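Local coordinates for CLIP-associating protein 2 (Mus musculus, PDB 3WOZ), which probably binds tubulin through this TOG domain and contributes to the control of microtubule dynamics, at residues R53-P58 against T90-K95; V71-V76 against Q82-V87. All coordinates share one frame; numbering follows the deposited sequence.

Contact 1 of 2, residues R53-P58 against T90-K95; sequences RMFADP and TQLLKK
Lys95 NZ donates to the backbone carbonyl Phe55 O at 2.9 Å. This bond joins two parts of the all-helical HEAT-repeat TOG fold: the type I turn Met54-Asp57, in the C-terminal region of helix 41-54, and the flank of helix 85-96. The ammonium comes up to the oxygen at a C=O...N angle of 160°, only 17° out of the carbonyl plane. The Lys95 chain, bent at its second and third torsions, brings CE and NZ to the turn. Through a weak hydrogen bond from NZ to a water that itself donates to Asp57 O at 2.9 Å, the lysine also reaches a second carbonyl of the turn, indirectly.

An apolar contact accompanies this polar link. The Phe55 ring carries Gln91 CB on one face, 3.5 Å from its centroid and almost on the ring normal, a clear CH-pi contact. At the ring edge, in its plane, Leu92 CD2 meets Phe55 CE1 at 3.7 Å, while Phe66 of helix 60-77 makes an edge-to-face pair with the same ring. With an alanine here in place of Phe55, Gln91 CB and Leu92 CD2 would probably lose their aromatic partner and a gap would open between turn and helix.

Asp57, at the far end of the turn, is tied elsewhere, by a salt bridge to Arg22 of helix 19-34 and by its other carboxylate oxygen to His59 N. The amide plane of Gln91 stands at 65° to the phenyl plane. The Gln91 chain bends at its second torsion and brings OE1 to 3.5 Å from Phe55 CB.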
ATOM      1  N   ARG A  53       2.132  -3.329  14.728  1.00 42.69           N
ATOM      2  CA  ARG A  53       3.337  -3.002  15.490  0.50 42.83           C
ATOM      3  C   ARG A  53       4.586  -3.631  14.871  1.00 42.88           C
ATOM      4  O   ARG A  53       5.674  -3.047  14.916  1.00 42.70           O
ATOM      5  CB  ARG A  53       3.191  -3.444  16.949  0.50 42.95           C
ATOM      6  CG  ARG A  53       2.095  -2.714  17.718  0.50 43.42           C
ATOM      7  CD  ARG A  53       2.264  -2.893  19.220  0.50 43.91           C
ATOM      8  NE  ARG A  53       2.371  -4.300  19.594  0.50 43.68           N
ATOM      9  CZ  ARG A  53       1.333  -5.085  19.860  0.50 43.67           C
ATOM     10  NH1 ARG A  53       0.098  -4.604  19.793  0.50 43.85           N
ATOM     11  NH2 ARG A  53       1.530  -6.352  20.192  0.50 43.57           N
HETATM   12  N   MSE A  54       4.420  -4.819  14.286  1.00 42.76           N
HETATM   13  CA  MSE A  54       5.519  -5.539  13.641  1.00 42.91           C
HETATM   14  C   MSE A  54       6.135  -4.773  12.465  1.00 42.45           C
HETATM   15  O   MSE A  54       7.284  -5.007  12.100  1.00 42.08           O
HETATM   16  CB  MSE A  54       5.070  -6.932  13.195  1.00 43.32           C
HETATM   17  CG  MSE A  54       6.105  -8.014  13.464  1.00 45.58           C
HETATM   18 SE   MSE A  54       5.343  -9.802  13.619  1.00 51.97          SE
HETATM   19  CE  MSE A  54       6.328 -10.444  15.183  1.00 49.49           C
ATOM     20  N   PHE A  55       5.370  -3.860  11.874  1.00 42.28           N
ATOM     21  CA  PHE A  55       5.898  -2.997  10.824  1.00 42.14           C
ATOM     22  C   PHE A  55       7.074  -2.158  11.318  1.00 42.56           C
ATOM     23  O   PHE A  55       7.927  -1.759  10.529  1.00 42.73           O
ATOM     24  CB  PHE A  55       4.799  -2.101  10.242  1.00 42.04           C
ATOM     25  CG  PHE A  55       3.983  -2.768   9.174  1.00 40.50           C
ATOM     26  CD1 PHE A  55       4.545  -3.070   7.940  1.00 39.12           C
ATOM     27  CD2 PHE A  55       2.649  -3.095   9.402  1.00 40.07           C
ATOM     28  CE1 PHE A  55       3.796  -3.698   6.946  1.00 38.41           C
ATOM     29  CE2 PHE A  55       1.888  -3.717   8.406  1.00 39.06           C
ATOM     30  CZ  PHE A  55       2.466  -4.012   7.175  1.00 38.12           C
ATOM     31  N   ALA A  56       7.113  -1.907  12.627  1.00 42.74           N
ATOM     32  CA  ALA A  56       8.220  -1.193  13.254  1.00 42.88           C
ATOM     33  C   ALA A  56       9.141  -2.105  14.078  1.00 42.75           C
ATOM     34  O   ALA A  56       9.772  -1.652  15.025  1.00 43.14           O
ATOM     35  CB  ALA A  56       7.684  -0.050  14.119  1.00 42.84           C
ATOM     36  N   ASP A  57       9.230  -3.383  13.716  1.00 42.75           N
ATOM     37  CA  ASP A  57      10.080  -4.323  14.456  1.00 42.48           C
ATOM     38  C   ASP A  57      11.561  -3.997  14.232  1.00 42.36           C
ATOM     39  O   ASP A  57      12.006  -3.930  13.089  1.00 42.33           O
ATOM     40  CB  ASP A  57       9.780  -5.765  14.041  1.00 42.31           C
ATOM     41  CG  ASP A  57      10.267  -6.781  15.054  1.00 42.32           C
ATOM     42  OD1 ASP A  57      11.500  -6.944  15.216  1.00 41.83           O
ATOM     43  OD2 ASP A  57       9.408  -7.435  15.682  1.00 42.25           O
ATOM     44  N   PRO A  58      12.324  -3.793  15.325  1.00 42.30           N
ATOM     45  CA  PRO A  58      13.709  -3.343  15.192  1.00 42.22           C
ATOM     46  C   PRO A  58      14.690  -4.455  14.811  1.00 42.01           C
ATOM     47  O   PRO A  58      15.821  -4.165  14.420  1.00 42.19           O
ATOM     48  CB  PRO A  58      14.032  -2.801  16.587  1.00 42.17           C
ATOM     49  CG  PRO A  58      13.210  -3.634  17.497  1.00 42.29           C
ATOM     50  CD  PRO A  58      11.931  -3.938  16.741  1.00 42.48           C
ATOM     51  N   THR A  90      -0.768   1.162   3.502  1.00 36.58           N
ATOM     52  CA  THR A  90       0.000   2.367   3.775  1.00 36.72           C
ATOM     53  C   THR A  90       1.331   2.051   4.444  1.00 36.77           C
ATOM     54  O   THR A  90       2.347   2.654   4.100  1.00 36.51           O
ATOM     55  CB  THR A  90      -0.783   3.403   4.628  1.00 36.79           C
ATOM     56  OG1 THR A  90      -1.170   2.811   5.871  1.00 36.79           O
ATOM     57  CG2 THR A  90      -2.012   3.891   3.885  1.00 36.47           C
ATOM     58  N   GLN A  91       1.323   1.108   5.388  1.00 36.72           N
ATOM     59  CA  GLN A  91       2.552   0.720   6.073  1.00 37.10           C
ATOM     60  C   GLN A  91       3.542   0.052   5.118  1.00 37.01           C
ATOM     61  O   GLN A  91       4.749   0.268   5.223  1.00 36.91           O
ATOM     62  CB  GLN A  91       2.264  -0.182   7.275  1.00 37.33           C
ATOM     63  CG  GLN A  91       1.675   0.544   8.480  1.00 38.50           C
ATOM     64  CD  GLN A  91       2.654   1.516   9.120  1.00 41.48           C
ATOM     65  OE1 GLN A  91       3.773   1.143   9.476  1.00 42.71           O
ATOM     66  NE2 GLN A  91       2.233   2.769   9.271  1.00 40.83           N
ATOM     67  N   LEU A  92       3.024  -0.742   4.181  1.00 36.97           N
ATOM     68  CA  LEU A  92       3.864  -1.380   3.170  1.00 37.05           C
ATOM     69  C   LEU A  92       4.480  -0.351   2.226  1.00 37.42           C
ATOM     70  O   LEU A  92       5.636  -0.490   1.822  1.00 37.12           O
ATOM     71  CB  LEU A  92       3.084  -2.433   2.379  1.00 36.40           C
ATOM     72  CG  LEU A  92       2.840  -3.813   2.992  1.00 36.28           C
ATOM     73  CD1 LEU A  92       2.009  -4.647   2.021  1.00 35.79           C
ATOM     74  CD2 LEU A  92       4.157  -4.537   3.341  1.00 35.53           C
ATOM     75  N   LEU A  93       3.715   0.688   1.891  1.00 38.08           N
ATOM     76  CA  LEU A  93       4.225   1.749   1.018  1.00 39.05           C
ATOM     77  C   LEU A  93       5.296   2.590   1.712  1.00 39.61           C
ATOM     78  O   LEU A  93       6.272   3.005   1.081  1.00 39.65           O
ATOM     79  CB  LEU A  93       3.093   2.631   0.489  1.00 39.04           C
ATOM     80  CG  LEU A  93       2.173   1.981  -0.548  1.00 39.21           C
ATOM     81  CD1 LEU A  93       0.919   2.822  -0.713  1.00 39.53           C
ATOM     82  CD2 LEU A  93       2.883   1.789  -1.885  1.00 38.58           C
ATOM     83  N   LYS A  94       5.119   2.824   3.008  1.00 40.25           N
ATOM     84  CA  LYS A  94       6.142   3.490   3.811  1.00 41.41           C
ATOM     85  C   LYS A  94       7.432   2.661   3.855  1.00 41.67           C
ATOM     86  O   LYS A  94       8.524   3.198   3.667  1.00 41.83           O
ATOM     87  CB  LYS A  94       5.627   3.775   5.224  1.00 41.67           C
ATOM     88  CG  LYS A  94       4.589   4.887   5.285  1.00 42.84           C
ATOM     89  CD  LYS A  94       4.145   5.144   6.713  1.00 44.64           C
ATOM     90  CE  LYS A  94       3.549   6.544   6.848  1.00 46.40           C
ATOM     91  NZ  LYS A  94       2.888   6.753   8.172  1.00 47.86           N
ATOM     92  N   LYS A  95       7.295   1.355   4.076  1.00 41.99           N
ATOM     93  CA  LYS A  95       8.442   0.437   4.062  1.00 42.49           C
ATOM     94  C   LYS A  95       9.117   0.392   2.696  1.00 42.81           C
ATOM     95  O   LYS A  95      10.344   0.398   2.606  1.00 42.89           O
ATOM     96  CB  LYS A  95       8.032  -0.971   4.503  1.00 42.44           C
ATOM     97  CG  LYS A  95       7.735  -1.093   5.987  1.00 42.68           C
ATOM     98  CD  LYS A  95       8.930  -0.663   6.820  1.00 43.67           C
ATOM     99  CE  LYS A  95       8.488   0.008   8.091  1.00 44.45           C
ATOM    100  NZ  LYS A  95       9.610   0.076   9.051  1.00 47.22           N
TER
HETATM  101  O   HOH W   1      11.214  -2.032  11.065  1.00 50.33           O

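Contact 2 of 2, residues V71-V76 against Q82-V87; sequences VDFIQV and QDWLFV
Within the HEAT-repeat array of this TOG domain, the C-terminal part of helix 60-77 faces the entry to helix 85-96, and the two are joined by an aromatic pair, Phe73 with Trp84. It is an offset edge-to-face stack in which the edge of the phenylalanine is directed at the face of the six-membered indole ring. Three measurements support this: the centroids lie 5.8 Å apart, the planes stand at 79°, and the nearest indole atom, Trp84 CZ3, sits at the Phe73 edge, in the plane of the phenyl ring.

The touching is narrow. Phe73 CE1 meets Trp84 CZ3 at 3.7 Å and the neighbouring Trp84 CE3 at 4.1 Å, so one phenyl carbon rests by one bond of the indole, and the two segments bury just 79 Å² between them. Both aromatic groups start out in the same way, with CG anti to the backbone N (chi1 176° in Phe73 and -170° in Trp84), and from these torsions the rings extend into the space between the segments.

Each ring has further partners. Phe73 makes an edge-to-face pair with Phe51 and touches Leu44 and Leu47, all of helix 41-54, so its ring sits in a buried cluster. Trp84 packs on Cys48 of that helix, and its indole nitrogen NE1 is hydrogen-bonded to Thr52 OG1.

No hydrogen bond crosses between the two segments. A single narrow contact of this kind implies mainly dispersive attraction, perhaps with a weak electrostatic share from the C-H of Phe73 CE1 at the rim of the indole; the firmer constraint on the turn of the indole is probably the Trp84 NE1 bond to Thr52, which also satisfies the one polar atom of that buried side chain.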
ATOM      1  N   VAL A  71       2.341 -12.692   3.278  1.00 40.72           N
ATOM      2  CA  VAL A  71       1.877 -13.251   2.007  1.00 41.02           C
ATOM      3  C   VAL A  71       0.810 -14.317   2.257  1.00 41.24           C
ATOM      4  O   VAL A  71      -0.279 -14.257   1.692  1.00 41.06           O
ATOM      5  CB  VAL A  71       3.054 -13.822   1.174  1.00 41.16           C
ATOM      6  CG1 VAL A  71       2.551 -14.591  -0.052  1.00 41.18           C
ATOM      7  CG2 VAL A  71       3.989 -12.701   0.746  1.00 41.49           C
ATOM      8  N   ASP A  72       1.133 -15.268   3.131  1.00 41.64           N
ATOM      9  CA  ASP A  72       0.213 -16.333   3.528  1.00 42.25           C
ATOM     10  C   ASP A  72      -0.992 -15.808   4.296  1.00 41.90           C
ATOM     11  O   ASP A  72      -2.105 -16.298   4.117  1.00 41.64           O
ATOM     12  CB  ASP A  72       0.951 -17.362   4.383  1.00 42.51           C
ATOM     13  CG  ASP A  72       1.973 -18.128   3.593  1.00 44.77           C
ATOM     14  OD1 ASP A  72       3.184 -17.828   3.731  1.00 47.67           O
ATOM     15  OD2 ASP A  72       1.561 -19.010   2.810  1.00 46.27           O
ATOM     16  N   PHE A  73      -0.747 -14.821   5.155  1.00 41.76           N
ATOM     17  CA  PHE A  73      -1.786 -14.214   5.981  1.00 41.69           C
ATOM     18  C   PHE A  73      -2.819 -13.513   5.118  1.00 41.78           C
ATOM     19  O   PHE A  73      -4.019 -13.731   5.288  1.00 41.76           O
ATOM     20  CB  PHE A  73      -1.157 -13.241   6.984  1.00 41.65           C
ATOM     21  CG  PHE A  73      -2.153 -12.483   7.817  1.00 41.37           C
ATOM     22  CD1 PHE A  73      -2.287 -11.106   7.674  1.00 41.04           C
ATOM     23  CD2 PHE A  73      -2.943 -13.139   8.757  1.00 41.24           C
ATOM     24  CE1 PHE A  73      -3.188 -10.395   8.453  1.00 40.39           C
ATOM     25  CE2 PHE A  73      -3.852 -12.436   9.533  1.00 40.83           C
ATOM     26  CZ  PHE A  73      -3.968 -11.061   9.388  1.00 40.54           C
ATOM     27  N   ILE A  74      -2.347 -12.687   4.185  1.00 41.76           N
ATOM     28  CA  ILE A  74      -3.222 -12.006   3.243  1.00 41.91           C
ATOM     29  C   ILE A  74      -4.000 -13.013   2.384  1.00 42.46           C
ATOM     30  O   ILE A  74      -5.214 -12.888   2.230  1.00 42.29           O
ATOM     31  CB  ILE A  74      -2.448 -11.008   2.345  1.00 41.68           C
ATOM     32  CG1 ILE A  74      -1.854  -9.870   3.186  1.00 41.50           C
ATOM     33  CG2 ILE A  74      -3.357 -10.442   1.263  1.00 41.28           C
ATOM     34  CD1 ILE A  74      -0.683  -9.158   2.528  1.00 39.83           C
ATOM     35  N   GLN A  75      -3.303 -14.008   1.839  1.00 42.91           N
ATOM     36  CA  GLN A  75      -3.941 -14.999   0.966  1.00 43.88           C
ATOM     37  C   GLN A  75      -5.041 -15.809   1.661  1.00 44.27           C
ATOM     38  O   GLN A  75      -6.058 -16.116   1.055  1.00 44.72           O
ATOM     39  CB  GLN A  75      -2.899 -15.916   0.323  1.00 43.67           C
ATOM     40  CG  GLN A  75      -2.152 -15.247  -0.822  1.00 44.20           C
ATOM     41  CD  GLN A  75      -0.918 -16.009  -1.266  1.00 44.68           C
ATOM     42  OE1 GLN A  75      -0.462 -16.933  -0.589  1.00 46.05           O
ATOM     43  NE2 GLN A  75      -0.368 -15.620  -2.408  1.00 43.45           N
ATOM     44  N   VAL A  76      -4.842 -16.121   2.938  1.00 44.72           N
ATOM     45  CA  VAL A  76      -5.808 -16.913   3.699  1.00 45.06           C
ATOM     46  C   VAL A  76      -6.999 -16.079   4.195  1.00 45.32           C
ATOM     47  O   VAL A  76      -8.136 -16.542   4.152  1.00 45.43           O
ATOM     48  CB  VAL A  76      -5.108 -17.681   4.862  1.00 45.15           C
ATOM     49  CG1 VAL A  76      -6.113 -18.195   5.903  1.00 45.26           C
ATOM     50  CG2 VAL A  76      -4.269 -18.829   4.304  1.00 44.82           C
ATOM     51  N   GLN A  82     -10.658  -6.301   5.212  1.00 46.79           N
ATOM     52  CA  GLN A  82     -10.966  -5.017   4.574  1.00 46.74           C
ATOM     53  C   GLN A  82     -10.812  -3.806   5.500  1.00 46.31           C
ATOM     54  O   GLN A  82     -10.409  -2.725   5.055  1.00 46.28           O
ATOM     55  CB  GLN A  82     -12.347  -5.049   3.912  1.00 46.69           C
ATOM     56  CG  GLN A  82     -12.327  -5.776   2.567  1.00 47.99           C
ATOM     57  CD  GLN A  82     -13.696  -5.909   1.917  1.00 48.96           C
ATOM     58  OE1 GLN A  82     -14.606  -5.114   2.164  1.00 49.81           O
ATOM     59  NE2 GLN A  82     -13.842  -6.918   1.068  1.00 49.14           N
ATOM     60  N   ASP A  83     -11.113  -3.998   6.782  1.00 45.86           N
ATOM     61  CA  ASP A  83     -10.987  -2.931   7.774  1.00 45.60           C
ATOM     62  C   ASP A  83      -9.536  -2.694   8.192  1.00 45.07           C
ATOM     63  O   ASP A  83      -9.218  -1.649   8.763  1.00 45.43           O
ATOM     64  CB  ASP A  83     -11.849  -3.231   9.006  1.00 46.00           C
ATOM     65  CG  ASP A  83     -13.336  -3.222   8.698  1.00 46.76           C
ATOM     66  OD1 ASP A  83     -14.048  -4.105   9.213  1.00 48.57           O
ATOM     67  OD2 ASP A  83     -13.798  -2.340   7.942  1.00 48.62           O
ATOM     68  N   TRP A  84      -8.666  -3.661   7.906  1.00 44.10           N
ATOM     69  CA  TRP A  84      -7.242  -3.548   8.212  1.00 42.97           C
ATOM     70  C   TRP A  84      -6.443  -3.090   6.992  1.00 42.52           C
ATOM     71  O   TRP A  84      -5.242  -2.805   7.094  1.00 42.60           O
ATOM     72  CB  TRP A  84      -6.699  -4.883   8.746  1.00 42.88           C
ATOM     73  CG  TRP A  84      -5.298  -4.791   9.304  1.00 42.26           C
ATOM     74  CD1 TRP A  84      -4.887  -4.032  10.363  1.00 41.43           C
ATOM     75  CD2 TRP A  84      -4.130  -5.478   8.827  1.00 41.04           C
ATOM     76  NE1 TRP A  84      -3.538  -4.203  10.574  1.00 40.87           N
ATOM     77  CE2 TRP A  84      -3.050  -5.085   9.647  1.00 40.86           C
ATOM     78  CE3 TRP A  84      -3.895  -6.390   7.787  1.00 40.01           C
ATOM     79  CZ2 TRP A  84      -1.750  -5.572   9.461  1.00 40.31           C
ATOM     80  CZ3 TRP A  84      -2.608  -6.872   7.602  1.00 40.16           C
ATOM     81  CH2 TRP A  84      -1.551  -6.462   8.438  1.00 40.48           C
ATOM     82  N   LEU A  85      -7.116  -3.007   5.845  1.00 41.67           N
ATOM     83  CA  LEU A  85      -6.457  -2.722   4.576  1.00 41.15           C
ATOM     84  C   LEU A  85      -5.716  -1.380   4.551  1.00 40.81           C
ATOM     85  O   LEU A  85      -4.615  -1.297   4.000  1.00 40.59           O
ATOM     86  CB  LEU A  85      -7.441  -2.834   3.398  1.00 41.05           C
ATOM     87  CG  LEU A  85      -6.904  -2.546   1.987  1.00 41.48           C
ATOM     88  CD1 LEU A  85      -5.727  -3.460   1.610  1.00 40.34           C
ATOM     89  CD2 LEU A  85      -8.010  -2.619   0.937  1.00 41.44           C
ATOM     90  N   PHE A  86      -6.308  -0.344   5.147  1.00 40.29           N
ATOM     91  CA  PHE A  86      -5.653   0.964   5.206  1.00 39.99           C
ATOM     92  C   PHE A  86      -4.265   0.834   5.828  1.00 39.46           C
ATOM     93  O   PHE A  86      -3.291   1.353   5.292  1.00 39.64           O
ATOM     94  CB  PHE A  86      -6.494   1.998   5.977  1.00 40.11           C
ATOM     95  CG  PHE A  86      -5.749   3.275   6.281  1.00 40.84           C
ATOM     96  CD1 PHE A  86      -5.086   3.440   7.497  1.00 41.78           C
ATOM     97  CD2 PHE A  86      -5.687   4.301   5.338  1.00 40.93           C
ATOM     98  CE1 PHE A  86      -4.383   4.619   7.776  1.00 42.32           C
ATOM     99  CE2 PHE A  86      -4.993   5.476   5.605  1.00 41.63           C
ATOM    100  CZ  PHE A  86      -4.342   5.639   6.828  1.00 42.12           C
ATOM    101  N   VAL A  87      -4.192   0.132   6.956  1.00 38.93           N
ATOM    102  CA  VAL A  87      -2.945  -0.058   7.687  1.00 38.39           C
ATOM    103  C   VAL A  87      -1.957  -0.904   6.882  1.00 38.06           C
ATOM    104  O   VAL A  87      -0.807  -0.520   6.722  1.00 37.90           O
ATOM    105  CB  VAL A  87      -3.198  -0.682   9.086  1.00 38.37           C
ATOM    106  CG1 VAL A  87      -1.905  -1.207   9.694  1.00 38.22           C
ATOM    107  CG2 VAL A  87      -3.861   0.342  10.017  1.00 38.33           C
TER

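From the N terminus, the chain leaves helix 41-54 through residues 53-58, runs along helix 60-77 past residues 71-76, turns back through 82-87 and continues down helix 85-96 to residues 90-95. Contact 2 closes the short loop, with five residues between its segments; contact 1 closes the longer one, with thirty-one, and contact 2 is nested inside it. Both use helix 85-96, at successive levels, and their centres lie about 14 Å apart. They meet where Phe55 CE2 packs on Trp84 CZ2 at 4.2 Å. Together they tie helix 85-96 to the end of helix 41-54 and to the later part of helix 60-77.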